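Local atomic coordinates of hydrazine synthase alpha subunit (PDB entry 5C2V), a protein that condenses hydroxylamine with ammonia to form hydrazine, the second half-reaction of the hydrazine synthase complex, and carries two c-type hemes. Residues D[653-657]-D[748-753]; D[714-720]-D[727-733]; D[720-724]-D[742-746]. One frame throughout, in Å; residues are numbered along the deposited sequence.

Contact 1 of 3, residues D[653-657]-D[748-753]. With HEC (heme c), chain B.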
loop_
_atom_site.group_PDB
_atom_site.type_symbol
_atom_site.label_atom_id
_atom_site.label_comp_id
_atom_site.label_asym_id
_atom_site.label_seq_id
_atom_site.Cartn_x
_atom_site.Cartn_y
_atom_site.Cartn_z
ATOM N N ILE D 653 27.208 6.507 26.986
ATOM C CA ILE D 653 28.042 5.608 26.197
ATOM C C ILE D 653 28.546 6.329 24.954
ATOM O O ILE D 653 29.719 6.216 24.588
ATOM C CB ILE D 653 27.279 4.336 25.773
ATOM C CG1 ILE D 653 26.699 3.623 26.994
ATOM C CG2 ILE D 653 28.190 3.401 24.992
ATOM C CD1 ILE D 653 25.893 2.388 26.650
ATOM N N LEU D 654 27.653 7.078 24.311
ATOM C CA LEU D 654 28.022 7.848 23.126
ATOM C C LEU D 654 29.057 8.925 23.447
ATOM O O LEU D 654 29.984 9.156 22.676
ATOM C CB LEU D 654 26.783 8.484 22.494
ATOM C CG LEU D 654 25.752 7.512 21.921
ATOM C CD1 LEU D 654 24.614 8.267 21.255
ATOM C CD2 LEU D 654 26.411 6.550 20.944
ATOM N N ASP D 655 28.896 9.584 24.587
ATOM C CA ASP D 655 29.833 10.621 24.998
ATOM C C ASP D 655 31.206 10.030 25.282
ATOM O O ASP D 655 32.233 10.615 24.933
ATOM C CB ASP D 655 29.317 11.359 26.234
ATOM C CG ASP D 655 27.948 11.972 26.019
ATOM O OD1 ASP D 655 27.589 12.231 24.852
ATOM O OD2 ASP D 655 27.232 12.194 27.019
ATOM N N ALA D 656 31.221 8.865 25.921
ATOM C CA ALA D 656 32.473 8.231 26.311
ATOM C C ALA D 656 33.239 7.616 25.137
ATOM O O ALA D 656 34.422 7.894 24.953
ATOM C CB ALA D 656 32.206 7.165 27.369
ATOM N N LYS D 657 32.568 6.772 24.355
ATOM C CA LYS D 657 33.249 5.990 23.318
ATOM C C LYS D 657 33.159 6.524 21.883
ATOM O O LYS D 657 33.774 5.958 20.979
ATOM C CB LYS D 657 32.709 4.560 23.330
ATOM C CG LYS D 657 32.728 3.896 24.691
ATOM C CD LYS D 657 34.140 3.770 25.227
ATOM C CE LYS D 657 34.169 2.914 26.480
ATOM N NZ LYS D 657 33.571 1.572 26.236
ATOM N N PHE D 748 35.088 -0.988 19.714
ATOM C CA PHE D 748 34.949 0.261 20.465
ATOM C C PHE D 748 34.121 0.103 21.739
ATOM O O PHE D 748 34.363 0.791 22.731
ATOM C CB PHE D 748 34.323 1.347 19.587
ATOM C CG PHE D 748 35.269 1.937 18.583
ATOM C CD1 PHE D 748 36.613 2.086 18.883
ATOM C CD2 PHE D 748 34.815 2.348 17.342
ATOM C CE1 PHE D 748 37.487 2.630 17.963
ATOM C CE2 PHE D 748 35.684 2.893 16.416
ATOM C CZ PHE D 748 37.022 3.034 16.727
ATOM N N LEU D 749 33.147 -0.799 21.706
ATOM C CA LEU D 749 32.230 -0.979 22.828
ATOM C C LEU D 749 32.383 -2.347 23.475
ATOM O O LEU D 749 32.832 -3.299 22.836
ATOM C CB LEU D 749 30.780 -0.799 22.372
ATOM C CG LEU D 749 30.368 0.543 21.769
ATOM C CD1 LEU D 749 28.907 0.508 21.346
ATOM C CD2 LEU D 749 30.609 1.664 22.760
ATOM N N THR D 750 32.007 -2.444 24.746
ATOM C CA THR D 750 31.896 -3.742 25.395
ATOM C C THR D 750 30.589 -4.384 24.943
ATOM O O THR D 750 29.819 -3.772 24.204
ATOM C CB THR D 750 31.928 -3.629 26.931
ATOM O OG1 THR D 750 30.788 -2.887 27.384
ATOM C CG2 THR D 750 33.200 -2.930 27.391
ATOM N N GLN D 751 30.330 -5.607 25.390
ATOM C CA GLN D 751 29.125 -6.312 24.971
ATOM C C GLN D 751 27.883 -5.677 25.589
ATOM O O GLN D 751 26.833 -5.593 24.949
ATOM C CB GLN D 751 29.209 -7.794 25.345
ATOM C CG GLN D 751 27.970 -8.603 24.982
ATOM C CD GLN D 751 27.747 -8.703 23.483
ATOM O OE1 GLN D 751 28.669 -8.511 22.690
ATOM N NE2 GLN D 751 26.514 -9.001 23.089
ATOM N N ASP D 752 28.017 -5.216 26.828
ATOM C CA ASP D 752 26.902 -4.617 27.554
ATOM C C ASP D 752 26.432 -3.314 26.909
ATOM O O ASP D 752 25.232 -3.077 26.783
ATOM C CB ASP D 752 27.292 -4.367 29.013
ATOM C CG ASP D 752 27.612 -5.649 29.757
ATOM O OD1 ASP D 752 27.062 -6.707 29.385
ATOM O OD2 ASP D 752 28.412 -5.600 30.715
ATOM N N GLU D 753 27.381 -2.478 26.503
ATOM C CA GLU D 753 27.068 -1.198 25.871
ATOM C C GLU D 753 26.418 -1.398 24.502
ATOM O O GLU D 753 25.360 -0.827 24.201
ATOM C CB GLU D 753 28.339 -0.354 25.735
ATOM C CG GLU D 753 29.044 -0.074 27.057
ATOM C CD GLU D 753 30.476 0.395 26.873
ATOM O OE1 GLU D 753 31.019 0.233 25.760
ATOM O OE2 GLU D 753 31.060 0.924 27.843
HETATM FE FE HEC B . 32.586 6.083 13.893
HETATM C CHA HEC B . 32.013 6.084 10.510
HETATM C CHB HEC B . 29.313 5.221 14.459
HETATM C CHC HEC B . 33.179 5.965 17.300
HETATM C CHD HEC B . 35.808 7.187 13.414
HETATM N NA HEC B . 30.957 5.760 12.712
HETATM C C1A HEC B . 30.961 5.736 11.329
HETATM C C2A HEC B . 29.658 5.278 10.890
HETATM C C3A HEC B . 28.913 5.040 11.973
HETATM C C4A HEC B . 29.713 5.337 13.145
HETATM C CMA HEC B . 27.454 4.534 11.977
HETATM C CAA HEC B . 29.210 5.096 9.423
HETATM C CBA HEC B . 28.629 6.404 8.896
HETATM C CGA HEC B . 28.061 6.184 7.518
HETATM O O1A HEC B . 27.148 6.951 7.112
HETATM O O2A HEC B . 28.511 5.235 6.827
HETATM N NB HEC B . 31.443 5.726 15.574
HETATM C C1B HEC B . 30.138 5.272 15.564
HETATM C C2B HEC B . 29.799 4.860 16.912
HETATM C C3B HEC B . 30.863 5.075 17.694
HETATM C C4B HEC B . 31.920 5.615 16.867
HETATM C CMB HEC B . 28.431 4.296 17.357
HETATM C CAB HEC B . 30.987 4.789 19.208
HETATM C CBB HEC B . 31.056 3.265 19.455
HETATM N NC HEC B . 34.190 6.493 15.126
HETATM C C1C HEC B . 34.219 6.384 16.503
HETATM C C2C HEC B . 35.565 6.668 16.954
HETATM C C3C HEC B . 36.255 7.123 15.899
HETATM C C4C HEC B . 35.429 6.944 14.717
HETATM C CMC HEC B . 35.963 6.809 18.440
HETATM C CAC HEC B . 37.721 7.623 15.899
HETATM C CBC HEC B . 38.696 6.485 16.276
HETATM N ND HEC B . 33.731 6.576 12.203
HETATM C C1D HEC B . 35.064 6.977 12.271
HETATM C C2D HEC B . 35.561 7.144 10.925
HETATM C C3D HEC B . 34.392 6.794 9.994
HETATM C C4D HEC B . 33.289 6.460 10.884
HETATM C CMD HEC B . 36.985 7.576 10.509
HETATM C CAD HEC B . 34.452 6.843 8.444
HETATM C CBD HEC B . 33.689 5.725 7.732
HETATM C CGD HEC B . 34.121 4.358 8.197
HETATM O O1D HEC B . 33.329 3.397 8.023
HETATM O O2D HEC B . 35.248 4.222 8.738
#
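In a c-type cytochrome domain the N- and C-terminal helices commonly meet beside the heme, and here the end of helix 646-657 packs on the start of helix 751-762. Ile-653 begins the contact: its CG2 lies 3.7 Å from Leu-749 CD2, and its CD1 rests 3.8 Å from Glu-753 CB, so the apolar part of an acidic residue serves as hydrophobic surface. One turn later comes Lys-657, whose N bonds to Ile-653 O at 2.9 Å. Its CB touches Leu-749 CD2 at 3.6 Å, while NZ reaches Glu-753 OE1 at 2.9 Å in a salt bridge. That same OE1 accepts a hydrogen bond from Thr-750 N (3.0 Å), the N-cap residue, so one carboxylate both holds the helix start and pairs with the lysine. Heme c adjoins the contact: Leu-749 CG is 3.6 Å from its CBB, and the Phe-748 ring offers a face to its CMC. On another side of helix 646-657, Leu-654 packs against Ala-688 and Leu-692 of helix 687-692.

Contact 2 of 3, residues D[714-720]-D[727-733]. With HEC (heme c), chain B.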
loop_
_atom_site.group_PDB
_atom_site.type_symbol
_atom_site.label_atom_id
_atom_site.label_comp_id
_atom_site.label_asym_id
_atom_site.label_seq_id
_atom_site.Cartn_x
_atom_site.Cartn_y
_atom_site.Cartn_z
ATOM N N ILE D 714 18.641 -5.508 13.913
ATOM C CA ILE D 714 19.349 -6.319 12.939
ATOM C C ILE D 714 19.331 -5.673 11.550
ATOM O O ILE D 714 20.183 -5.963 10.710
ATOM C CB ILE D 714 18.734 -7.736 12.886
ATOM C CG1 ILE D 714 19.643 -8.713 12.137
ATOM C CG2 ILE D 714 17.337 -7.692 12.292
ATOM C CD1 ILE D 714 19.099 -10.125 12.085
ATOM N N ASN D 715 18.367 -4.785 11.319
ATOM C CA ASN D 715 18.266 -4.073 10.048
ATOM C C ASN D 715 18.926 -2.696 10.081
ATOM O O ASN D 715 18.950 -1.989 9.075
ATOM C CB ASN D 715 16.799 -3.919 9.639
ATOM C CG ASN D 715 16.179 -5.223 9.183
ATOM O OD1 ASN D 715 16.877 -6.139 8.750
ATOM N ND2 ASN D 715 14.857 -5.310 9.272
ATOM N N SER D 716 19.462 -2.322 11.238
ATOM C CA SER D 716 20.003 -0.981 11.432
ATOM C C SER D 716 21.474 -0.882 11.035
ATOM O O SER D 716 22.299 -1.684 11.471
ATOM C CB SER D 716 19.824 -0.547 12.889
ATOM O OG SER D 716 18.449 -0.494 13.234
ATOM N N LEU D 717 21.787 0.115 10.211
ATOM C CA LEU D 717 23.149 0.339 9.731
ATOM C C LEU D 717 24.119 0.543 10.891
ATOM O O LEU D 717 25.265 0.092 10.839
ATOM C CB LEU D 717 23.187 1.544 8.784
ATOM C CG LEU D 717 24.439 1.782 7.933
ATOM C CD1 LEU D 717 24.060 2.461 6.628
ATOM C CD2 LEU D 717 25.475 2.619 8.673
ATOM N N LEU D 718 23.653 1.229 11.930
ATOM C CA LEU D 718 24.456 1.462 13.125
ATOM C C LEU D 718 24.912 0.144 13.738
ATOM O O LEU D 718 26.082 -0.023 14.083
ATOM C CB LEU D 718 23.666 2.272 14.153
ATOM C CG LEU D 718 24.335 2.487 15.509
ATOM C CD1 LEU D 718 25.639 3.239 15.332
ATOM C CD2 LEU D 718 23.406 3.229 16.459
ATOM N N VAL D 719 23.978 -0.792 13.864
ATOM C CA VAL D 719 24.272 -2.101 14.430
ATOM C C VAL D 719 25.134 -2.918 13.471
ATOM O O VAL D 719 26.021 -3.660 13.896
ATOM C CB VAL D 719 22.979 -2.869 14.758
ATOM C CG1 VAL D 719 23.297 -4.204 15.404
ATOM C CG2 VAL D 719 22.096 -2.039 15.673
ATOM N N TRP D 720 24.867 -2.772 12.175
ATOM C CA TRP D 720 25.684 -3.400 11.139
ATOM C C TRP D 720 27.150 -3.013 11.292
ATOM O O TRP D 720 28.042 -3.845 11.134
ATOM C CB TRP D 720 25.186 -3.009 9.744
ATOM C CG TRP D 720 24.052 -3.847 9.231
ATOM C CD1 TRP D 720 22.901 -4.163 9.889
ATOM C CD2 TRP D 720 23.956 -4.458 7.939
ATOM N NE1 TRP D 720 22.097 -4.942 9.092
ATOM C CE2 TRP D 720 22.722 -5.137 7.889
ATOM C CE3 TRP D 720 24.794 -4.501 6.821
ATOM C CZ2 TRP D 720 22.307 -5.850 6.766
ATOM C CZ3 TRP D 720 24.380 -5.208 5.707
ATOM C CH2 TRP D 720 23.149 -5.874 5.688
ATOM N N LEU D 727 24.126 -8.400 8.934
ATOM C CA LEU D 727 23.324 -9.145 9.893
ATOM C C LEU D 727 22.045 -9.738 9.305
ATOM O O LEU D 727 21.661 -10.856 9.647
ATOM C CB LEU D 727 22.993 -8.245 11.083
ATOM C CG LEU D 727 24.240 -7.770 11.833
ATOM C CD1 LEU D 727 23.882 -6.775 12.919
ATOM C CD2 LEU D 727 24.995 -8.956 12.417
ATOM N N SER D 728 21.386 -8.990 8.427
ATOM C CA SER D 728 20.105 -9.428 7.883
ATOM C C SER D 728 20.103 -9.479 6.360
ATOM O O SER D 728 21.106 -9.176 5.713
ATOM C CB SER D 728 18.983 -8.509 8.367
ATOM O OG SER D 728 19.113 -7.212 7.812
ATOM N N ALA D 729 18.964 -9.867 5.795
ATOM C CA ALA D 729 18.810 -9.956 4.349
ATOM C C ALA D 729 18.259 -8.654 3.782
ATOM O O ALA D 729 18.003 -8.547 2.583
ATOM C CB ALA D 729 17.906 -11.121 3.981
ATOM N N ASN D 730 18.069 -7.666 4.650
ATOM C CA ASN D 730 17.646 -6.346 4.204
ATOM C C ASN D 730 18.761 -5.331 4.415
ATOM O O ASN D 730 19.063 -4.952 5.548
ATOM C CB ASN D 730 16.383 -5.901 4.944
ATOM C CG ASN D 730 15.295 -6.955 4.923
ATOM O OD1 ASN D 730 14.600 -7.130 3.923
ATOM N ND2 ASN D 730 15.139 -7.662 6.036
ATOM N N ALA D 731 19.363 -4.888 3.318
ATOM C CA ALA D 731 20.454 -3.927 3.387
ATOM C C ALA D 731 19.905 -2.518 3.560
ATOM O O ALA D 731 19.017 -2.102 2.817
ATOM C CB ALA D 731 21.322 -4.016 2.143
ATOM N N PRO D 732 20.428 -1.782 4.551
ATOM C CA PRO D 732 19.975 -0.410 4.810
ATOM C C PRO D 732 20.229 0.524 3.627
ATOM O O PRO D 732 19.419 1.414 3.376
ATOM C CB PRO D 732 20.795 0.010 6.036
ATOM C CG PRO D 732 21.955 -0.929 6.075
ATOM C CD PRO D 732 21.449 -2.220 5.518
ATOM N N ARG D 733 21.333 0.322 2.914
ATOM C CA ARG D 733 21.616 1.115 1.721
ATOM C C ARG D 733 22.589 0.400 0.785
ATOM O O ARG D 733 23.066 -0.695 1.089
ATOM C CB ARG D 733 22.167 2.488 2.109
ATOM C CG ARG D 733 23.571 2.458 2.674
ATOM C CD ARG D 733 23.994 3.827 3.185
ATOM N NE ARG D 733 25.420 3.859 3.502
ATOM C CZ ARG D 733 25.985 4.722 4.338
ATOM N NH1 ARG D 733 25.247 5.633 4.956
ATOM N NH2 ARG D 733 27.292 4.670 4.561
HETATM FE FE HEC B . 32.586 6.083 13.893
HETATM C CHA HEC B . 32.013 6.084 10.510
HETATM C CHB HEC B . 29.313 5.221 14.459
HETATM C CHC HEC B . 33.179 5.965 17.300
HETATM C CHD HEC B . 35.808 7.187 13.414
HETATM N NA HEC B . 30.957 5.760 12.712
HETATM C C1A HEC B . 30.961 5.736 11.329
HETATM C C2A HEC B . 29.658 5.278 10.890
HETATM C C3A HEC B . 28.913 5.040 11.973
HETATM C C4A HEC B . 29.713 5.337 13.145
HETATM C CMA HEC B . 27.454 4.534 11.977
HETATM C CAA HEC B . 29.210 5.096 9.423
HETATM C CBA HEC B . 28.629 6.404 8.896
HETATM C CGA HEC B . 28.061 6.184 7.518
HETATM O O1A HEC B . 27.148 6.951 7.112
HETATM O O2A HEC B . 28.511 5.235 6.827
HETATM N NB HEC B . 31.443 5.726 15.574
HETATM C C1B HEC B . 30.138 5.272 15.564
HETATM C C2B HEC B . 29.799 4.860 16.912
HETATM C C3B HEC B . 30.863 5.075 17.694
HETATM C C4B HEC B . 31.920 5.615 16.867
HETATM C CMB HEC B . 28.431 4.296 17.357
HETATM C CAB HEC B . 30.987 4.789 19.208
HETATM C CBB HEC B . 31.056 3.265 19.455
HETATM N NC HEC B . 34.190 6.493 15.126
HETATM C C1C HEC B . 34.219 6.384 16.503
HETATM C C2C HEC B . 35.565 6.668 16.954
HETATM C C3C HEC B . 36.255 7.123 15.899
HETATM C C4C HEC B . 35.429 6.944 14.717
HETATM C CMC HEC B . 35.963 6.809 18.440
HETATM C CAC HEC B . 37.721 7.623 15.899
HETATM C CBC HEC B . 38.696 6.485 16.276
HETATM N ND HEC B . 33.731 6.576 12.203
HETATM C C1D HEC B . 35.064 6.977 12.271
HETATM C C2D HEC B . 35.561 7.144 10.925
HETATM C C3D HEC B . 34.392 6.794 9.994
HETATM C C4D HEC B . 33.289 6.460 10.884
HETATM C CMD HEC B . 36.985 7.576 10.509
HETATM C CAD HEC B . 34.452 6.843 8.444
HETATM C CBD HEC B . 33.689 5.725 7.732
HETATM C CGD HEC B . 34.121 4.358 8.197
HETATM O O1D HEC B . 33.329 3.397 8.023
HETATM O O2D HEC B . 35.248 4.222 8.738
#
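An indole ring held between a proline and a backbone amide marks this contact, in which the loop following helix 717-722 of the cytochrome c domain folds back over the helix start. Over one face of Trp-720 lies Pro-732, its CD 3.8 Å from the centroid of the six-membered ring and 7° off the normal, a clear CH-pi contact; over the opposite face sits Leu-727 N, 3.7 Å from Trp-720 CE2. The indole NE1 in turn donates to Ile-714 O at 2.7 Å. Apolar contacts surround it: Ile-714 CG1 meets Leu-727 CB at 3.5 Å, Val-719 CG1 meets Leu-727 CD1 at 3.6 Å, and Leu-717 CB meets Pro-732 CG at 3.9 Å. Ser-728 OG donates a hydrogen bond to Asn-715 OD1 (2.7 Å), tying the loop to the residues before the helix. Beyond the proline, Arg-733 lays its guanidinium face against Leu-717 CD1 and donates two hydrogen bonds to a heme propionate, NH1 to heme O1A at 3.2 Å and NH2 to heme O2A at 2.6 Å.

Contact 3 of 3, residues D[720-724]-D[742-746]. With HEC (heme c), chain B.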
loop_
_atom_site.group_PDB
_atom_site.type_symbol
_atom_site.label_atom_id
_atom_site.label_comp_id
_atom_site.label_asym_id
_atom_site.label_seq_id
_atom_site.Cartn_x
_atom_site.Cartn_y
_atom_site.Cartn_z
ATOM N N TRP D 720 24.867 -2.772 12.175
ATOM C CA TRP D 720 25.684 -3.400 11.139
ATOM C C TRP D 720 27.150 -3.013 11.292
ATOM O O TRP D 720 28.042 -3.845 11.134
ATOM C CB TRP D 720 25.186 -3.009 9.744
ATOM C CG TRP D 720 24.052 -3.847 9.231
ATOM C CD1 TRP D 720 22.901 -4.163 9.889
ATOM C CD2 TRP D 720 23.956 -4.458 7.939
ATOM N NE1 TRP D 720 22.097 -4.942 9.092
ATOM C CE2 TRP D 720 22.722 -5.137 7.889
ATOM C CE3 TRP D 720 24.794 -4.501 6.821
ATOM C CZ2 TRP D 720 22.307 -5.850 6.766
ATOM C CZ3 TRP D 720 24.380 -5.208 5.707
ATOM C CH2 TRP D 720 23.149 -5.874 5.688
ATOM N N ARG D 721 27.388 -1.743 11.606
ATOM C CA ARG D 721 28.747 -1.239 11.769
ATOM C C ARG D 721 29.344 -1.619 13.118
ATOM O O ARG D 721 30.531 -1.930 13.212
ATOM C CB ARG D 721 28.778 0.280 11.595
ATOM C CG ARG D 721 28.497 0.743 10.175
ATOM C CD ARG D 721 29.353 -0.018 9.175
ATOM N NE ARG D 721 30.775 0.052 9.501
ATOM C CZ ARG D 721 31.588 1.021 9.093
ATOM N NH1 ARG D 721 31.119 2.006 8.340
ATOM N NH2 ARG D 721 32.868 1.004 9.438
ATOM N N LEU D 722 28.522 -1.591 14.162
ATOM C CA LEU D 722 28.990 -1.940 15.498
ATOM C C LEU D 722 29.386 -3.412 15.584
ATOM O O LEU D 722 30.239 -3.782 16.387
ATOM C CB LEU D 722 27.923 -1.614 16.546
ATOM C CG LEU D 722 27.763 -0.128 16.877
ATOM C CD1 LEU D 722 26.566 0.103 17.785
ATOM C CD2 LEU D 722 29.033 0.418 17.513
ATOM N N TYR D 723 28.750 -4.255 14.775
ATOM C CA TYR D 723 29.153 -5.657 14.681
ATOM C C TYR D 723 30.054 -5.935 13.474
ATOM O O TYR D 723 30.578 -7.040 13.332
ATOM C CB TYR D 723 27.919 -6.559 14.623
ATOM C CG TYR D 723 27.188 -6.689 15.941
ATOM C CD1 TYR D 723 26.340 -5.686 16.388
ATOM C CD2 TYR D 723 27.344 -7.818 16.735
ATOM C CE1 TYR D 723 25.667 -5.801 17.590
ATOM C CE2 TYR D 723 26.676 -7.943 17.939
ATOM C CZ TYR D 723 25.841 -6.931 18.362
ATOM O OH TYR D 723 25.174 -7.050 19.560
ATOM N N GLU D 724 30.244 -4.922 12.628
ATOM C CA GLU D 724 31.050 -5.035 11.408
ATOM C C GLU D 724 30.737 -6.279 10.571
ATOM O O GLU D 724 31.645 -7.014 10.179
ATOM C CB GLU D 724 32.542 -5.015 11.751
ATOM C CG GLU D 724 33.050 -3.681 12.284
ATOM C CD GLU D 724 33.064 -2.581 11.232
ATOM O OE1 GLU D 724 33.276 -1.408 11.603
ATOM O OE2 GLU D 724 32.870 -2.885 10.034
ATOM N N ARG D 742 38.358 3.033 5.769
ATOM C CA ARG D 742 37.445 2.353 6.680
ATOM C C ARG D 742 38.076 2.191 8.060
ATOM O O ARG D 742 39.294 2.079 8.187
ATOM C CB ARG D 742 37.040 0.987 6.117
ATOM C CG ARG D 742 35.958 0.280 6.921
ATOM C CD ARG D 742 35.639 -1.094 6.360
ATOM N NE ARG D 742 34.672 -1.801 7.194
ATOM C CZ ARG D 742 34.215 -3.023 6.939
ATOM N NH1 ARG D 742 34.635 -3.681 5.868
ATOM N NH2 ARG D 742 33.337 -3.589 7.756
ATOM N N LEU D 743 37.237 2.194 9.090
ATOM C CA LEU D 743 37.692 1.991 10.458
ATOM C C LEU D 743 36.790 0.981 11.159
ATOM O O LEU D 743 35.571 1.152 11.192
ATOM C CB LEU D 743 37.708 3.317 11.219
ATOM C CG LEU D 743 38.432 3.338 12.564
ATOM C CD1 LEU D 743 39.902 2.998 12.387
ATOM C CD2 LEU D 743 38.272 4.694 13.216
ATOM N N LEU D 744 37.385 -0.073 11.711
ATOM C CA LEU D 744 36.604 -1.122 12.360
ATOM C C LEU D 744 36.003 -0.623 13.671
ATOM O O LEU D 744 36.722 -0.192 14.573
ATOM C CB LEU D 744 37.472 -2.357 12.609
ATOM C CG LEU D 744 37.968 -3.085 11.358
ATOM C CD1 LEU D 744 38.851 -4.264 11.732
ATOM C CD2 LEU D 744 36.795 -3.540 10.503
ATOM N N HIS D 745 34.677 -0.681 13.762
ATOM C CA HIS D 745 33.955 -0.166 14.922
ATOM C C HIS D 745 33.530 -1.229 15.936
ATOM O O HIS D 745 32.894 -0.907 16.938
ATOM C CB HIS D 745 32.720 0.608 14.457
ATOM C CG HIS D 745 33.030 1.976 13.933
ATOM N ND1 HIS D 745 33.948 2.197 12.928
ATOM C CD2 HIS D 745 32.554 3.193 14.283
ATOM C CE1 HIS D 745 34.019 3.492 12.679
ATOM N NE2 HIS D 745 33.185 4.120 13.488
ATOM N N ASN D 746 33.872 -2.487 15.683
ATOM C CA ASN D 746 33.339 -3.574 16.500
ATOM C C ASN D 746 33.979 -3.689 17.885
ATOM O O ASN D 746 33.380 -4.251 18.803
ATOM C CB ASN D 746 33.469 -4.907 15.755
ATOM C CG ASN D 746 34.906 -5.280 15.457
ATOM O OD1 ASN D 746 35.775 -4.415 15.347
ATOM N ND2 ASN D 746 35.162 -6.575 15.317
HETATM FE FE HEC B . 32.586 6.083 13.893
HETATM C CHA HEC B . 32.013 6.084 10.510
HETATM C CHB HEC B . 29.313 5.221 14.459
HETATM C CHC HEC B . 33.179 5.965 17.300
HETATM C CHD HEC B . 35.808 7.187 13.414
HETATM N NA HEC B . 30.957 5.760 12.712
HETATM C C1A HEC B . 30.961 5.736 11.329
HETATM C C2A HEC B . 29.658 5.278 10.890
HETATM C C3A HEC B . 28.913 5.040 11.973
HETATM C C4A HEC B . 29.713 5.337 13.145
HETATM C CMA HEC B . 27.454 4.534 11.977
HETATM C CAA HEC B . 29.210 5.096 9.423
HETATM C CBA HEC B . 28.629 6.404 8.896
HETATM C CGA HEC B . 28.061 6.184 7.518
HETATM O O1A HEC B . 27.148 6.951 7.112
HETATM O O2A HEC B . 28.511 5.235 6.827
HETATM N NB HEC B . 31.443 5.726 15.574
HETATM C C1B HEC B . 30.138 5.272 15.564
HETATM C C2B HEC B . 29.799 4.860 16.912
HETATM C C3B HEC B . 30.863 5.075 17.694
HETATM C C4B HEC B . 31.920 5.615 16.867
HETATM C CMB HEC B . 28.431 4.296 17.357
HETATM C CAB HEC B . 30.987 4.789 19.208
HETATM C CBB HEC B . 31.056 3.265 19.455
HETATM N NC HEC B . 34.190 6.493 15.126
HETATM C C1C HEC B . 34.219 6.384 16.503
HETATM C C2C HEC B . 35.565 6.668 16.954
HETATM C C3C HEC B . 36.255 7.123 15.899
HETATM C C4C HEC B . 35.429 6.944 14.717
HETATM C CMC HEC B . 35.963 6.809 18.440
HETATM C CAC HEC B . 37.721 7.623 15.899
HETATM C CBC HEC B . 38.696 6.485 16.276
HETATM N ND HEC B . 33.731 6.576 12.203
HETATM C C1D HEC B . 35.064 6.977 12.271
HETATM C C2D HEC B . 35.561 7.144 10.925
HETATM C C3D HEC B . 34.392 6.794 9.994
HETATM C C4D HEC B . 33.289 6.460 10.884
HETATM C CMD HEC B . 36.985 7.576 10.509
HETATM C CAD HEC B . 34.452 6.843 8.444
HETATM C CBD HEC B . 33.689 5.725 7.732
HETATM C CGD HEC B . 34.121 4.358 8.197
HETATM O O1D HEC B . 33.329 3.397 8.023
HETATM O O2D HEC B . 35.248 4.222 8.738
#
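In this bis-histidine cytochrome c domain, the second axial ligand, His-745, sits in a loop, segment 742-746, which passes the C-terminal end of helix 717-722. That helix ends in a Schellman motif, with Glu-724 at positive phi as the C-prime residue, whose CA-to-CB bond points toward the loop. Charge comes first: Glu-724 OE2 pairs with Arg-742 NH2 at a very short 2.4 Å, and OE1 with Arg-721 NH2 at 3.3 Å, so one carboxylate bridges two arginines and offsets their like charges, Arg-721 NH2 and Arg-742 NE being 4.0 Å apart. Among the hydrogen bonds, His-745 N donates to Glu-724 OE1 at 2.7 Å, fixing the ligand's backbone, His-745 ND1 donates to Leu-743 O (2.6 Å), orienting the imidazole, and Arg-721 NH1 and NH2 both reach heme O1D, at 2.6 and 2.8 Å. Close packing brings the backbones together where Asn-746 CA approaches Leu-722 O at 3.1 Å in a CA-H...O contact. Metal binding completes the set: His-662 holds one axial position of the heme iron, and His-745 NE2 binds the other at 2.1 Å.

Followed from the N terminus, the chain enters contact 1 at the end of helix 646-657, whose partner comes after some ninety residues. Inside this loop, two shorter closures start in or just before helix 717-722: contact 2, formed when the chain returns at 727-733, and contact 3, formed at 742-746. These cross, because 720-724 comes before 727-733 while its partner 742-746 comes after it, and they share Trp-720; both nest within contact 1. Entering 748-753, the chain closes the large loop, where Leu-749 CD1 packs on Leu-722 CD2 of contact 3 at 3.8 Å. Contacts 1 and 2 do not touch. All three border one heme c, gathering three helices and their connecting loops around it.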